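Local coordinates for DNA topoisomerase 2-associated protein PAT1 (Saccharomyces cerevisiae, PDB 5LMG), which activates mRNA decapping and represses translation, its C-terminal domain binding the decapping enzyme Dcp2 and the 5'-3' exonuclease Xrn1 directly, at residues T199-L204 and E274-A279; S141-T146 and I253-E258; L159-I164 and G203-T208. The protein carries 2 engineered substitutions. All coordinates share one frame; numbering follows the deposited sequence.

Interaction 1. Residues T199-L204 and E274-A279; sequences TSKIGL and EAYIWA. Engineered in segment 274-279: Ala-279 (natural residue Gln). With EDO (1,2-ethanediol), chain H.
Lys-201, its CG anti to the backbone N (chi1 -172°) and its chain extended, is carried over one face of the Tyr-276 ring, crossing it at about a right angle. CG comes within 3.7 Å of Tyr-276 CE2. Seen from the ring centroid, CG lies 20° off the normal, a CH-pi contact. Lys-201 CE lies over the same face, nearer the opposite rim, 3.9 Å from Tyr-276 CD1. The ammonium NZ ends 5.2 Å from the Tyr-276 ring centroid, at most a weak cation-pi attraction. Leu-204, one turn along, brings CD2 obliquely to Tyr-276 CD2 at 3.9 Å, and the same methyl reaches Ile-277 CG1 at 4.2 Å. Ile-277 CG1 also covers the opposite ring face, offset toward the rim like Lys-201 CG. No hydrogen bond crosses the contact.

Behind the first shell, helix 201-216 is capped by Ser-200, whose OG accepts from Gly-203 N at 3.0 Å. Glu-274 holds the N-cap position of helix 275-286. The contact pairs the first turns of two helices in a mostly helical domain, probably a TPR-like helical repeat; Ile-202 points back to helices 136-141 and 151-174, while Ala-275, Trp-278 and the engineered Ala-279 touch helix 329-355.

Interaction 2. Residues S141-T146 and I253-E258; sequences SSYKTT and IFPPRE. With EDO (1,2-ethanediol), chain H.
Tyr-143 spreads one face of its ring across two consecutive prolines, Pro-255 and Pro-256, and these three residues bury most of the surface. Pro-256 comes closest: its CD, the methylene next to the nitrogen, lies 3.3 Å from Tyr-143 CD1. Seen from the centroid of the aromatic ring, that CD is 23° off the normal, a tight CH-pi contact. Pro-256 CG follows at the same side of the ring, 3.9 Å from Tyr-143 CD1. Pro-255 covers the other half of that face with CA, 4.1 Å from the Tyr-143 ring centroid, and with CB, 3.7 Å from Tyr-143 CD2. The first torsion of Tyr-143 sets CG between its backbone N and carbonyl carbon (chi1 68°), and from there the ring reaches out to the proline pair.

The tyrosine belongs to the loop joining helix 136-141 to helix 151-174, while the prolines form an extended lead-in to helix 257-267, with Pro-256 at its N-cap position. Contact between these two connections brings together parts of the helical domain more than a hundred residues apart in sequence. Tyr-143 sits within an ST turn: Ser-142 OG accepts from Lys-144 N at 3.2 Å.

At the far end of the ring, Tyr-143 OH is hydrogen-bonded to Leu-252 O, which ties the phenol to the chain just ahead of Ile-253. On the other flank of the lead-in, Phe-254, its CB directed away from the tyrosine, meets Trp-278 edge-to-face. Beside it, an ethanediol O2, probably from the crystallisation liquor, sits 2.8 Å from Pro-255 O.

Interaction 3. Residues L159-I164 and G203-T208; sequences LFQMII and GLNLIT. With EDO (1,2-ethanediol), chain J.
Asn-205 reaches from helix 201-216 to Gln-161 on helix 151-174, and one side-chain hydrogen bond carries the contact. Its CB, directed at the other helix, lies 3.4 Å from O1 of an ethanediol that donates to the Asn-205 backbone O. At the next atom, CG stands anti to the carbonyl carbon, with C2 of the same ethanediol 3.7 Å away. OD1 also faces that diol, 3.4 Å from its C2. The other branch makes the link: Asn-205 ND2 donates to Gln-161 OE1 at 2.8 Å with an N-H...O angle of 151°. The acceptor lies in the asparagine amide plane, but the donor is tilted 33° from the glutamine carbonyl plane, and the two amide planes are almost perpendicular, 86° apart. A bend at its second side-chain torsion brings the Gln-161 amide to meet it. A leucine here would probably leave Gln-161 OE1 without this donor and the glutamine amide freer to turn.

The pair bridges two neighbouring helices at the surface. Beside the pair, Leu-206 packs on Leu-165 and Ile-168 of helix 151-174; Phe-160 and Ile-163 reach helix 103-114, and Leu-204 and Thr-208 meet Phe-280 of helix 275-286.

Helix 201-216 takes part in both interaction 1 and interaction 3, whose centres lie about 9 Å apart: it meets helix 275-286 in the first and helix 151-174 in the second, sharing Gly-203 and Leu-204. The two join where Asn-205 OD1 packs 3.3 Å from Tyr-276 CB. Interaction 2, its centre about 11 Å from that of interaction 1, is tied to it by probable hydrogen bonds, Thr-199 OG1 to Ser-142 OG and Ser-200 OG to Ser-141 OG, both 2.7 Å. Interaction 3 is nested within the chain loop that interaction 2 closes. One ethanediol touches interactions 1 and 2, near both Glu-274 and Pro-255, and is also hydrogen-bonded to Glu-303.

Interaction 1. Residues T199-L204 and E274-A279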
loop_
_atom_site.group_PDB
_atom_site.type_symbol
_atom_site.label_atom_id
_atom_site.label_comp_id
_atom_site.label_asym_id
_atom_site.label_seq_id
_atom_site.Cartn_x
_atom_site.Cartn_y
_atom_site.Cartn_z
ATOM N N THR A 199 8.365 -5.039 -0.278
ATOM C CA THR A 199 9.290 -4.479 0.736
ATOM C C THR A 199 9.031 -2.953 0.880
ATOM O O THR A 199 9.592 -2.294 1.761
ATOM C CB THR A 199 10.771 -4.787 0.432
ATOM O OG1 THR A 199 11.214 -4.017 -0.682
ATOM C CG2 THR A 199 11.068 -6.285 0.253
ATOM N N SER A 200 8.165 -2.413 0.007
ATOM C CA SER A 200 7.777 -1.006 -0.024
ATOM C C SER A 200 6.344 -0.824 0.470
ATOM O O SER A 200 5.445 -1.551 0.037
ATOM C CB SER A 200 7.946 -0.453 -1.442
ATOM O OG SER A 200 7.076 0.622 -1.750
ATOM N N LYS A 201 6.129 0.177 1.346
ATOM C CA LYS A 201 4.807 0.518 1.869
ATOM C C LYS A 201 3.827 0.876 0.720
ATOM O O LYS A 201 2.707 0.379 0.714
ATOM C CB LYS A 201 4.889 1.637 2.918
ATOM C CG LYS A 201 3.575 1.904 3.644
ATOM C CD LYS A 201 3.709 3.051 4.628
ATOM C CE LYS A 201 2.640 3.012 5.685
ATOM N NZ LYS A 201 2.846 4.063 6.713
ATOM N N ILE A 202 4.279 1.685 -0.260
ATOM C CA ILE A 202 3.507 2.098 -1.450
ATOM C C ILE A 202 3.203 0.885 -2.334
ATOM O O ILE A 202 2.060 0.711 -2.754
ATOM C CB ILE A 202 4.199 3.252 -2.250
ATOM C CG1 ILE A 202 4.541 4.487 -1.354
ATOM C CG2 ILE A 202 3.388 3.666 -3.512
ATOM C CD1 ILE A 202 3.339 5.180 -0.600
ATOM N N GLY A 203 4.234 0.079 -2.607
ATOM C CA GLY A 203 4.127 -1.142 -3.400
ATOM C C GLY A 203 3.094 -2.089 -2.832
ATOM O O GLY A 203 2.176 -2.498 -3.550
ATOM N N LEU A 204 3.195 -2.364 -1.510
ATOM C CA LEU A 204 2.268 -3.242 -0.802
ATOM C C LEU A 204 0.831 -2.730 -0.848
ATOM O O LEU A 204 -0.076 -3.513 -1.143
ATOM C CB LEU A 204 2.715 -3.509 0.643
ATOM C CG LEU A 204 2.128 -4.771 1.288
ATOM C CD1 LEU A 204 2.740 -6.053 0.682
ATOM C CD2 LEU A 204 2.339 -4.759 2.791
ATOM N N GLU A 274 1.731 -1.191 11.635
ATOM C CA GLU A 274 1.818 -2.286 10.669
ATOM C C GLU A 274 0.438 -2.758 10.183
ATOM O O GLU A 274 0.332 -3.848 9.588
ATOM C CB GLU A 274 2.686 -3.440 11.214
ATOM C CG GLU A 274 4.156 -3.050 11.304
ATOM C CD GLU A 274 5.195 -4.148 11.429
ATOM O OE1 GLU A 274 4.885 -5.209 12.014
ATOM O OE2 GLU A 274 6.346 -3.918 10.991
ATOM N N ALA A 275 -0.607 -1.906 10.380
ATOM C CA ALA A 275 -1.993 -2.161 9.953
ATOM C C ALA A 275 -2.095 -2.469 8.460
ATOM O O ALA A 275 -2.812 -3.400 8.090
ATOM C CB ALA A 275 -2.899 -0.994 10.315
ATOM N N TYR A 276 -1.332 -1.732 7.615
ATOM C CA TYR A 276 -1.280 -1.932 6.159
ATOM C C TYR A 276 -0.723 -3.339 5.783
ATOM O O TYR A 276 -1.050 -3.844 4.711
ATOM C CB TYR A 276 -0.453 -0.816 5.478
ATOM C CG TYR A 276 1.041 -0.930 5.690
ATOM C CD1 TYR A 276 1.623 -0.565 6.901
ATOM C CD2 TYR A 276 1.877 -1.394 4.675
ATOM C CE1 TYR A 276 2.995 -0.694 7.113
ATOM C CE2 TYR A 276 3.253 -1.522 4.874
ATOM C CZ TYR A 276 3.808 -1.156 6.092
ATOM O OH TYR A 276 5.155 -1.270 6.319
ATOM N N ILE A 277 0.134 -3.939 6.644
ATOM C CA ILE A 277 0.695 -5.280 6.392
ATOM C C ILE A 277 -0.401 -6.320 6.600
ATOM O O ILE A 277 -0.579 -7.198 5.753
ATOM C CB ILE A 277 1.968 -5.589 7.239
ATOM C CG1 ILE A 277 3.096 -4.570 6.958
ATOM C CG2 ILE A 277 2.441 -7.030 6.988
ATOM C CD1 ILE A 277 4.311 -4.618 7.907
ATOM N N TRP A 278 -1.129 -6.217 7.742
ATOM C CA TRP A 278 -2.226 -7.139 8.061
ATOM C C TRP A 278 -3.398 -6.958 7.098
ATOM O O TRP A 278 -4.085 -7.935 6.829
ATOM C CB TRP A 278 -2.651 -7.031 9.539
ATOM C CG TRP A 278 -1.544 -7.376 10.496
ATOM C CD1 TRP A 278 -0.788 -6.499 11.222
ATOM C CD2 TRP A 278 -0.985 -8.682 10.733
ATOM N NE1 TRP A 278 0.185 -7.177 11.921
ATOM C CE2 TRP A 278 0.100 -8.518 11.623
ATOM C CE3 TRP A 278 -1.297 -9.978 10.276
ATOM C CZ2 TRP A 278 0.856 -9.605 12.094
ATOM C CZ3 TRP A 278 -0.529 -11.050 10.717
ATOM C CH2 TRP A 278 0.534 -10.860 11.614
ATOM N N ALA A 279 -3.597 -5.729 6.547
ATOM C CA ALA A 279 -4.646 -5.443 5.551
ATOM C C ALA A 279 -4.297 -6.154 4.237
ATOM O O ALA A 279 -5.171 -6.772 3.626
ATOM C CB ALA A 279 -4.801 -3.944 5.339
HETATM C C1 EDO H . 8.125 -7.032 13.303
HETATM O O1 EDO H . 6.729 -7.264 13.181
HETATM C C2 EDO H . 8.751 -6.946 11.891
HETATM O O2 EDO H . 8.342 -5.759 11.201
#

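Interaction 2. Residues S141-T146 and I253-E258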
loop_
_atom_site.group_PDB
_atom_site.type_symbol
_atom_site.label_atom_id
_atom_site.label_comp_id
_atom_site.label_asym_id
_atom_site.label_seq_id
_atom_site.Cartn_x
_atom_site.Cartn_y
_atom_site.Cartn_z
ATOM N N SER A 141 10.592 4.146 -0.341
ATOM C CA SER A 141 9.755 3.474 0.656
ATOM C C SER A 141 10.121 1.994 0.884
ATOM O O SER A 141 9.495 1.338 1.720
ATOM C CB SER A 141 8.273 3.634 0.319
ATOM O OG SER A 141 7.988 3.061 -0.946
ATOM N N SER A 142 11.120 1.464 0.153
ATOM C CA SER A 142 11.566 0.077 0.356
ATOM C C SER A 142 12.684 0.072 1.413
ATOM O O SER A 142 13.685 0.774 1.253
ATOM C CB SER A 142 12.100 -0.533 -0.939
ATOM O OG SER A 142 12.722 -1.790 -0.700
ATOM N N TYR A 143 12.538 -0.764 2.449
ATOM C CA TYR A 143 13.570 -0.931 3.481
ATOM C C TYR A 143 14.850 -1.551 2.899
ATOM O O TYR A 143 15.909 -1.420 3.494
ATOM C CB TYR A 143 13.036 -1.775 4.650
ATOM C CG TYR A 143 12.767 -3.234 4.337
ATOM C CD1 TYR A 143 13.799 -4.173 4.355
ATOM C CD2 TYR A 143 11.466 -3.700 4.154
ATOM C CE1 TYR A 143 13.550 -5.526 4.165
ATOM C CE2 TYR A 143 11.204 -5.058 3.982
ATOM C CZ TYR A 143 12.253 -5.967 3.978
ATOM O OH TYR A 143 12.039 -7.302 3.749
ATOM N N LYS A 144 14.742 -2.241 1.745
ATOM C CA LYS A 144 15.879 -2.871 1.082
ATOM C C LYS A 144 16.733 -1.838 0.367
ATOM O O LYS A 144 17.944 -1.839 0.555
ATOM C CB LYS A 144 15.423 -3.979 0.114
ATOM C CG LYS A 144 15.124 -5.308 0.802
ATOM C CD LYS A 144 16.388 -6.148 1.023
ATOM C CE LYS A 144 16.201 -7.187 2.106
ATOM N NZ LYS A 144 17.469 -7.895 2.420
ATOM N N THR A 145 16.114 -0.961 -0.449
ATOM C CA THR A 145 16.850 0.057 -1.210
ATOM C C THR A 145 17.123 1.348 -0.411
ATOM O O THR A 145 18.094 2.042 -0.713
ATOM C CB THR A 145 16.171 0.350 -2.547
ATOM O OG1 THR A 145 14.786 0.584 -2.323
ATOM C CG2 THR A 145 16.376 -0.769 -3.573
ATOM N N THR A 146 16.267 1.672 0.582
ATOM C CA THR A 146 16.406 2.855 1.451
ATOM C C THR A 146 16.250 2.411 2.936
ATOM O O THR A 146 15.164 2.566 3.516
ATOM C CB THR A 146 15.455 3.986 0.996
ATOM O OG1 THR A 146 15.614 4.202 -0.406
ATOM C CG2 THR A 146 15.703 5.316 1.739
ATOM N N ILE A 253 7.558 -8.976 3.811
ATOM C CA ILE A 253 6.662 -7.822 3.854
ATOM C C ILE A 253 6.793 -7.085 5.217
ATOM O O ILE A 253 6.444 -5.909 5.301
ATOM C CB ILE A 253 5.197 -8.180 3.480
ATOM C CG1 ILE A 253 4.473 -8.943 4.619
ATOM C CG2 ILE A 253 5.111 -8.929 2.129
ATOM C CD1 ILE A 253 3.000 -9.262 4.348
ATOM N N PHE A 254 7.301 -7.782 6.268
ATOM C CA PHE A 254 7.524 -7.214 7.611
ATOM C C PHE A 254 8.961 -6.651 7.645
ATOM O O PHE A 254 9.907 -7.432 7.527
ATOM C CB PHE A 254 7.312 -8.278 8.707
ATOM C CG PHE A 254 5.885 -8.745 8.876
ATOM C CD1 PHE A 254 5.370 -9.768 8.085
ATOM C CD2 PHE A 254 5.052 -8.161 9.830
ATOM C CE1 PHE A 254 4.043 -10.197 8.240
ATOM C CE2 PHE A 254 3.732 -8.598 9.996
ATOM C CZ PHE A 254 3.238 -9.626 9.207
ATOM N N PRO A 255 9.146 -5.306 7.730
ATOM C CA PRO A 255 10.513 -4.741 7.704
ATOM C C PRO A 255 11.366 -5.098 8.924
ATOM O O PRO A 255 10.795 -5.406 9.980
ATOM C CB PRO A 255 10.280 -3.220 7.621
ATOM C CG PRO A 255 8.854 -3.058 7.217
ATOM C CD PRO A 255 8.141 -4.234 7.828
ATOM N N PRO A 256 12.722 -5.058 8.810
ATOM C CA PRO A 256 13.564 -5.342 9.983
ATOM C C PRO A 256 13.349 -4.322 11.094
ATOM O O PRO A 256 12.886 -3.202 10.851
ATOM C CB PRO A 256 15.001 -5.262 9.445
ATOM C CG PRO A 256 14.881 -5.217 7.964
ATOM C CD PRO A 256 13.543 -4.669 7.648
ATOM N N ARG A 257 13.669 -4.730 12.312
ATOM C CA ARG A 257 13.516 -3.922 13.507
ATOM C C ARG A 257 14.346 -2.640 13.492
ATOM O O ARG A 257 13.896 -1.617 14.011
ATOM C CB ARG A 257 13.880 -4.776 14.705
ATOM C CG ARG A 257 12.880 -4.714 15.843
ATOM C CD ARG A 257 13.200 -3.600 16.813
ATOM N NE ARG A 257 14.639 -3.455 17.028
ATOM C CZ ARG A 257 15.180 -2.730 17.996
ATOM N NH1 ARG A 257 16.498 -2.639 18.106
ATOM N NH2 ARG A 257 14.408 -2.058 18.844
ATOM N N GLU A 258 15.555 -2.691 12.905
ATOM C CA GLU A 258 16.448 -1.529 12.797
ATOM C C GLU A 258 15.790 -0.451 11.926
ATOM O O GLU A 258 15.914 0.743 12.217
ATOM C CB GLU A 258 17.874 -1.891 12.301
ATOM C CG GLU A 258 18.073 -3.285 11.715
ATOM C CD GLU A 258 17.968 -4.453 12.682
ATOM O OE1 GLU A 258 18.804 -4.553 13.610
ATOM O OE2 GLU A 258 17.021 -5.256 12.522
HETATM C C1 EDO H . 8.125 -7.032 13.303
HETATM O O1 EDO H . 6.729 -7.264 13.181
HETATM C C2 EDO H . 8.751 -6.946 11.891
HETATM O O2 EDO H . 8.342 -5.759 11.201
#

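Interaction 3. Residues L159-I164 and G203-T208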
loop_
_atom_site.group_PDB
_atom_site.type_symbol
_atom_site.label_atom_id
_atom_site.label_comp_id
_atom_site.label_asym_id
_atom_site.label_seq_id
_atom_site.Cartn_x
_atom_site.Cartn_y
_atom_site.Cartn_z
ATOM N N LEU A 159 3.036 11.913 1.191
ATOM C CA LEU A 159 2.375 12.727 0.161
ATOM C C LEU A 159 1.864 11.846 -0.989
ATOM O O LEU A 159 0.693 11.949 -1.349
ATOM C CB LEU A 159 3.284 13.854 -0.384
ATOM C CG LEU A 159 2.629 14.784 -1.433
ATOM C CD1 LEU A 159 1.644 15.754 -0.787
ATOM C CD2 LEU A 159 3.681 15.536 -2.242
ATOM N N PHE A 160 2.752 11.005 -1.571
ATOM C CA PHE A 160 2.420 10.082 -2.651
ATOM C C PHE A 160 1.274 9.167 -2.221
ATOM O O PHE A 160 0.323 8.996 -2.979
ATOM C CB PHE A 160 3.646 9.250 -3.050
ATOM C CG PHE A 160 3.486 8.525 -4.364
ATOM C CD1 PHE A 160 2.775 7.332 -4.438
ATOM C CD2 PHE A 160 4.051 9.030 -5.528
ATOM C CE1 PHE A 160 2.636 6.653 -5.655
ATOM C CE2 PHE A 160 3.906 8.355 -6.746
ATOM C CZ PHE A 160 3.200 7.172 -6.797
ATOM N N GLN A 161 1.335 8.646 -0.982
ATOM C CA GLN A 161 0.316 7.786 -0.383
ATOM C C GLN A 161 -1.061 8.470 -0.336
ATOM O O GLN A 161 -2.042 7.896 -0.808
ATOM C CB GLN A 161 0.773 7.329 1.020
ATOM C CG GLN A 161 -0.273 6.572 1.868
ATOM C CD GLN A 161 -0.486 5.128 1.456
ATOM O OE1 GLN A 161 0.450 4.406 1.088
ATOM N NE2 GLN A 161 -1.730 4.666 1.549
ATOM N N MET A 162 -1.114 9.698 0.209
ATOM C CA MET A 162 -2.322 10.497 0.389
ATOM C C MET A 162 -2.993 10.905 -0.941
ATOM O O MET A 162 -4.213 10.789 -1.065
ATOM C CB MET A 162 -1.996 11.733 1.252
ATOM C CG MET A 162 -3.193 12.576 1.602
ATOM S SD MET A 162 -2.731 14.192 2.265
ATOM C CE MET A 162 -2.296 15.058 0.778
ATOM N N ILE A 163 -2.207 11.387 -1.914
ATOM C CA ILE A 163 -2.732 11.882 -3.184
ATOM C C ILE A 163 -2.935 10.774 -4.226
ATOM O O ILE A 163 -4.072 10.570 -4.655
ATOM C CB ILE A 163 -1.863 13.059 -3.716
ATOM C CG1 ILE A 163 -2.052 14.307 -2.818
ATOM C CG2 ILE A 163 -2.162 13.363 -5.204
ATOM C CD1 ILE A 163 -1.138 15.525 -3.112
ATOM N N ILE A 164 -1.845 10.093 -4.649
ATOM C CA ILE A 164 -1.860 9.087 -5.709
ATOM C C ILE A 164 -2.770 7.877 -5.412
ATOM O O ILE A 164 -3.588 7.515 -6.271
ATOM C CB ILE A 164 -0.421 8.645 -6.108
ATOM C CG1 ILE A 164 0.527 9.868 -6.366
ATOM C CG2 ILE A 164 -0.415 7.654 -7.279
ATOM C CD1 ILE A 164 0.121 10.934 -7.473
ATOM N N GLY A 203 4.234 0.079 -2.607
ATOM C CA GLY A 203 4.127 -1.142 -3.400
ATOM C C GLY A 203 3.094 -2.089 -2.832
ATOM O O GLY A 203 2.176 -2.498 -3.550
ATOM N N LEU A 204 3.195 -2.364 -1.510
ATOM C CA LEU A 204 2.268 -3.242 -0.802
ATOM C C LEU A 204 0.831 -2.730 -0.848
ATOM O O LEU A 204 -0.076 -3.513 -1.143
ATOM C CB LEU A 204 2.715 -3.509 0.643
ATOM C CG LEU A 204 2.128 -4.771 1.288
ATOM C CD1 LEU A 204 2.740 -6.053 0.682
ATOM C CD2 LEU A 204 2.339 -4.759 2.791
ATOM N N ASN A 205 0.629 -1.426 -0.564
ATOM C CA ASN A 205 -0.696 -0.799 -0.597
ATOM C C ASN A 205 -1.305 -0.811 -2.004
ATOM O O ASN A 205 -2.502 -1.043 -2.131
ATOM C CB ASN A 205 -0.667 0.588 -0.009
ATOM C CG ASN A 205 -0.438 0.633 1.489
ATOM O OD1 ASN A 205 -0.513 -0.379 2.201
ATOM N ND2 ASN A 205 -0.130 1.813 1.999
ATOM N N LEU A 206 -0.484 -0.615 -3.056
ATOM C CA LEU A 206 -0.969 -0.679 -4.440
ATOM C C LEU A 206 -1.448 -2.091 -4.786
ATOM O O LEU A 206 -2.479 -2.227 -5.444
ATOM C CB LEU A 206 0.089 -0.207 -5.451
ATOM C CG LEU A 206 0.204 1.309 -5.627
ATOM C CD1 LEU A 206 1.500 1.686 -6.323
ATOM C CD2 LEU A 206 -0.967 1.851 -6.406
ATOM N N ILE A 207 -0.733 -3.136 -4.308
ATOM C CA ILE A 207 -1.114 -4.533 -4.548
ATOM C C ILE A 207 -2.447 -4.820 -3.830
ATOM O O ILE A 207 -3.354 -5.352 -4.460
ATOM C CB ILE A 207 0.018 -5.551 -4.208
ATOM C CG1 ILE A 207 1.251 -5.331 -5.115
ATOM C CG2 ILE A 207 -0.479 -7.014 -4.336
ATOM C CD1 ILE A 207 2.588 -5.875 -4.563
ATOM N N THR A 208 -2.580 -4.386 -2.550
ATOM C CA THR A 208 -3.800 -4.556 -1.741
ATOM C C THR A 208 -5.030 -3.963 -2.443
ATOM O O THR A 208 -6.078 -4.616 -2.465
ATOM C CB THR A 208 -3.622 -3.990 -0.334
ATOM O OG1 THR A 208 -2.419 -4.500 0.212
ATOM C CG2 THR A 208 -4.812 -4.309 0.600
HETATM C C1 EDO J . -4.730 -0.536 0.879
HETATM O O1 EDO J . -3.977 0.064 -0.149
HETATM C C2 EDO J . -3.903 -0.479 2.179
HETATM O O2 EDO J . -4.395 -1.443 3.089
#